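Local structure of HD domain protein (Enterococcus faecalis, 4LRL) at residues Y297-S302 and P306-D311. The protein binds dGTP and dTTP together with a metal ion and probably hydrolyses deoxynucleoside triphosphates, as an allosterically regulated HD-domain phosphohydrolase. Sequence-based numbering, arbitrary orientation.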
loop_
_atom_site.group_PDB
_atom_site.type_symbol
_atom_site.label_atom_id
_atom_site.label_comp_id
_atom_site.label_asym_id
_atom_site.label_seq_id
_atom_site.Cartn_x
_atom_site.Cartn_y
_atom_site.Cartn_z
ATOM N N TYR C 297 -23.738 -46.791 15.571
ATOM C CA TYR C 297 -22.526 -46.170 16.104
ATOM C C TYR C 297 -22.777 -44.723 16.531
ATOM O O TYR C 297 -23.573 -44.009 15.915
ATOM C CB TYR C 297 -21.373 -46.233 15.102
ATOM C CG TYR C 297 -20.022 -45.988 15.734
ATOM C CD1 TYR C 297 -19.326 -47.023 16.366
ATOM C CD2 TYR C 297 -19.443 -44.719 15.711
ATOM C CE1 TYR C 297 -18.079 -46.797 16.958
ATOM C CE2 TYR C 297 -18.201 -44.480 16.300
ATOM C CZ TYR C 297 -17.524 -45.519 16.917
ATOM O OH TYR C 297 -16.297 -45.277 17.492
ATOM N N ASP C 298 -22.089 -44.314 17.594
ATOM C CA ASP C 298 -22.216 -42.978 18.161
ATOM C C ASP C 298 -21.375 -41.965 17.377
ATOM O O ASP C 298 -20.159 -42.130 17.251
ATOM C CB ASP C 298 -21.791 -43.015 19.640
ATOM C CG ASP C 298 -22.121 -41.731 20.388
ATOM O OD1 ASP C 298 -21.694 -41.617 21.560
ATOM O OD2 ASP C 298 -22.804 -40.844 19.823
ATOM N N LEU C 299 -22.026 -40.924 16.854
ATOM C CA LEU C 299 -21.330 -39.827 16.161
ATOM C C LEU C 299 -20.780 -38.778 17.122
ATOM O O LEU C 299 -19.988 -37.919 16.719
ATOM C CB LEU C 299 -22.248 -39.134 15.155
ATOM C CG LEU C 299 -22.698 -39.907 13.921
ATOM C CD1 LEU C 299 -23.896 -39.217 13.297
ATOM C CD2 LEU C 299 -21.569 -40.042 12.921
ATOM N N GLN C 300 -21.227 -38.842 18.379
ATOM C CA GLN C 300 -20.777 -37.946 19.449
ATOM C C GLN C 300 -20.860 -36.472 19.049
ATOM O O GLN C 300 -19.936 -35.689 19.297
ATOM C CB GLN C 300 -19.357 -38.316 19.902
ATOM C CG GLN C 300 -19.262 -39.664 20.615
ATOM C CD GLN C 300 -17.845 -40.208 20.686
ATOM O OE1 GLN C 300 -16.882 -39.465 20.875
ATOM N NE2 GLN C 300 -17.713 -41.526 20.544
ATOM N N ALA C 301 -21.974 -36.105 18.426
ATOM C CA ALA C 301 -22.145 -34.758 17.907
ATOM C C ALA C 301 -23.423 -34.143 18.458
ATOM O O ALA C 301 -24.296 -33.713 17.700
ATOM C CB ALA C 301 -22.156 -34.780 16.387
ATOM N N SER C 302 -23.507 -34.106 19.788
ATOM C CA SER C 302 -24.697 -33.662 20.523
ATOM C C SER C 302 -25.296 -32.343 20.045
ATOM O O SER C 302 -26.513 -32.236 19.896
ATOM C CB SER C 302 -24.394 -33.571 22.021
ATOM O OG SER C 302 -23.272 -32.733 22.246
ATOM N N PRO C 306 -29.934 -31.909 17.128
ATOM C CA PRO C 306 -31.193 -31.211 16.815
ATOM C C PRO C 306 -31.341 -30.881 15.333
ATOM O O PRO C 306 -32.456 -30.837 14.818
ATOM C CB PRO C 306 -31.086 -29.915 17.617
ATOM C CG PRO C 306 -30.166 -30.228 18.724
ATOM C CD PRO C 306 -29.172 -31.193 18.172
ATOM N N PHE C 307 -30.211 -30.668 14.664
ATOM C CA PHE C 307 -30.187 -30.351 13.240
ATOM C C PHE C 307 -30.296 -31.598 12.355
ATOM O O PHE C 307 -30.947 -31.557 11.307
ATOM C CB PHE C 307 -28.955 -29.487 12.917
ATOM C CG PHE C 307 -28.911 -28.215 13.717
ATOM C CD1 PHE C 307 -29.527 -27.062 13.244
ATOM C CD2 PHE C 307 -28.321 -28.194 14.975
ATOM C CE1 PHE C 307 -29.523 -25.901 13.997
ATOM C CE2 PHE C 307 -28.320 -27.046 15.740
ATOM C CZ PHE C 307 -28.919 -25.896 15.252
ATOM N N PHE C 308 -29.683 -32.703 12.784
ATOM C CA PHE C 308 -29.925 -34.001 12.148
ATOM C C PHE C 308 -31.419 -34.328 12.153
ATOM O O PHE C 308 -31.966 -34.793 11.151
ATOM C CB PHE C 308 -29.188 -35.123 12.877
ATOM C CG PHE C 308 -27.692 -35.065 12.768
ATOM C CD1 PHE C 308 -26.900 -35.533 13.812
ATOM C CD2 PHE C 308 -27.069 -34.567 11.630
ATOM C CE1 PHE C 308 -25.505 -35.499 13.731
ATOM C CE2 PHE C 308 -25.674 -34.528 11.540
ATOM C CZ PHE C 308 -24.894 -34.996 12.593
ATOM N N LYS C 309 -32.071 -34.076 13.287
ATOM C CA LYS C 309 -33.480 -34.431 13.486
ATOM C C LYS C 309 -34.445 -33.506 12.740
ATOM O O LYS C 309 -35.633 -33.818 12.618
ATOM C CB LYS C 309 -33.823 -34.414 14.982
ATOM C CG LYS C 309 -33.212 -35.543 15.806
ATOM C CD LYS C 309 -33.416 -35.296 17.303
ATOM C CE LYS C 309 -33.185 -36.560 18.128
ATOM N NZ LYS C 309 -33.423 -36.347 19.592
ATOM N N GLY C 310 -33.936 -32.370 12.259
ATOM C CA GLY C 310 -34.766 -31.338 11.629
ATOM C C GLY C 310 -35.693 -30.647 12.617
ATOM O O GLY C 310 -36.823 -30.279 12.277
ATOM N N ASP C 311 -35.212 -30.474 13.846
ATOM C CA ASP C 311 -36.011 -29.907 14.924
ATOM C C ASP C 311 -35.064 -29.238 15.913
ATOM O O ASP C 311 -34.559 -29.878 16.838
ATOM C CB ASP C 311 -36.834 -31.011 15.607
ATOM C CG ASP C 311 -37.892 -30.469 16.564
ATOM O OD1 ASP C 311 -37.895 -29.255 16.872
ATOM O OD2 ASP C 311 -38.734 -31.273 17.021
#
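With CG set opposite the carbonyl carbon in both residues (chi1 -68° in each), Leu299 and Phe308 send their side chains into the same small apolar cluster, where the loop after helix 270-291 meets the short helix 305-308 in the HD-associated region. Leu299 reaches in with one branch: its CD1 lies 4.1 Å from CE1 of Phe308. The CB of Ala301 comes up to that same CE1 at 4.3 Å, so a single ring corner takes both loop residues, each approaching the ring obliquely. No hydrogen bond joins the two segments; their side chains meet through this buried apolar contact, extended by Phe290 of helix 270-291, which touches Leu299 and also meets the Phe308 ring with the planes about 30° apart. Helix 322-332 adds Tyr328 and Trp332 against Ala301, and the Trp332 indole NE1 hydrogen-bonds to the carbonyl of Leu299.

Each segment has its own turn. In the loop, Asp298 makes an Asx turn: its OD2 accepts from Gln300 N at 2.9 Å, with the donor well above the carboxylate plane. After the helix the chain turns through a Schellman motif; the positive phi of Gly310 (68°) goes with the bond from Asp311 N back to Pro306 O at 2.9 Å. At the other end of the contact, where the chain enters this helix, the ring carbon CD of Pro306 sits 3.3 Å from the carbonyl O of Ser302.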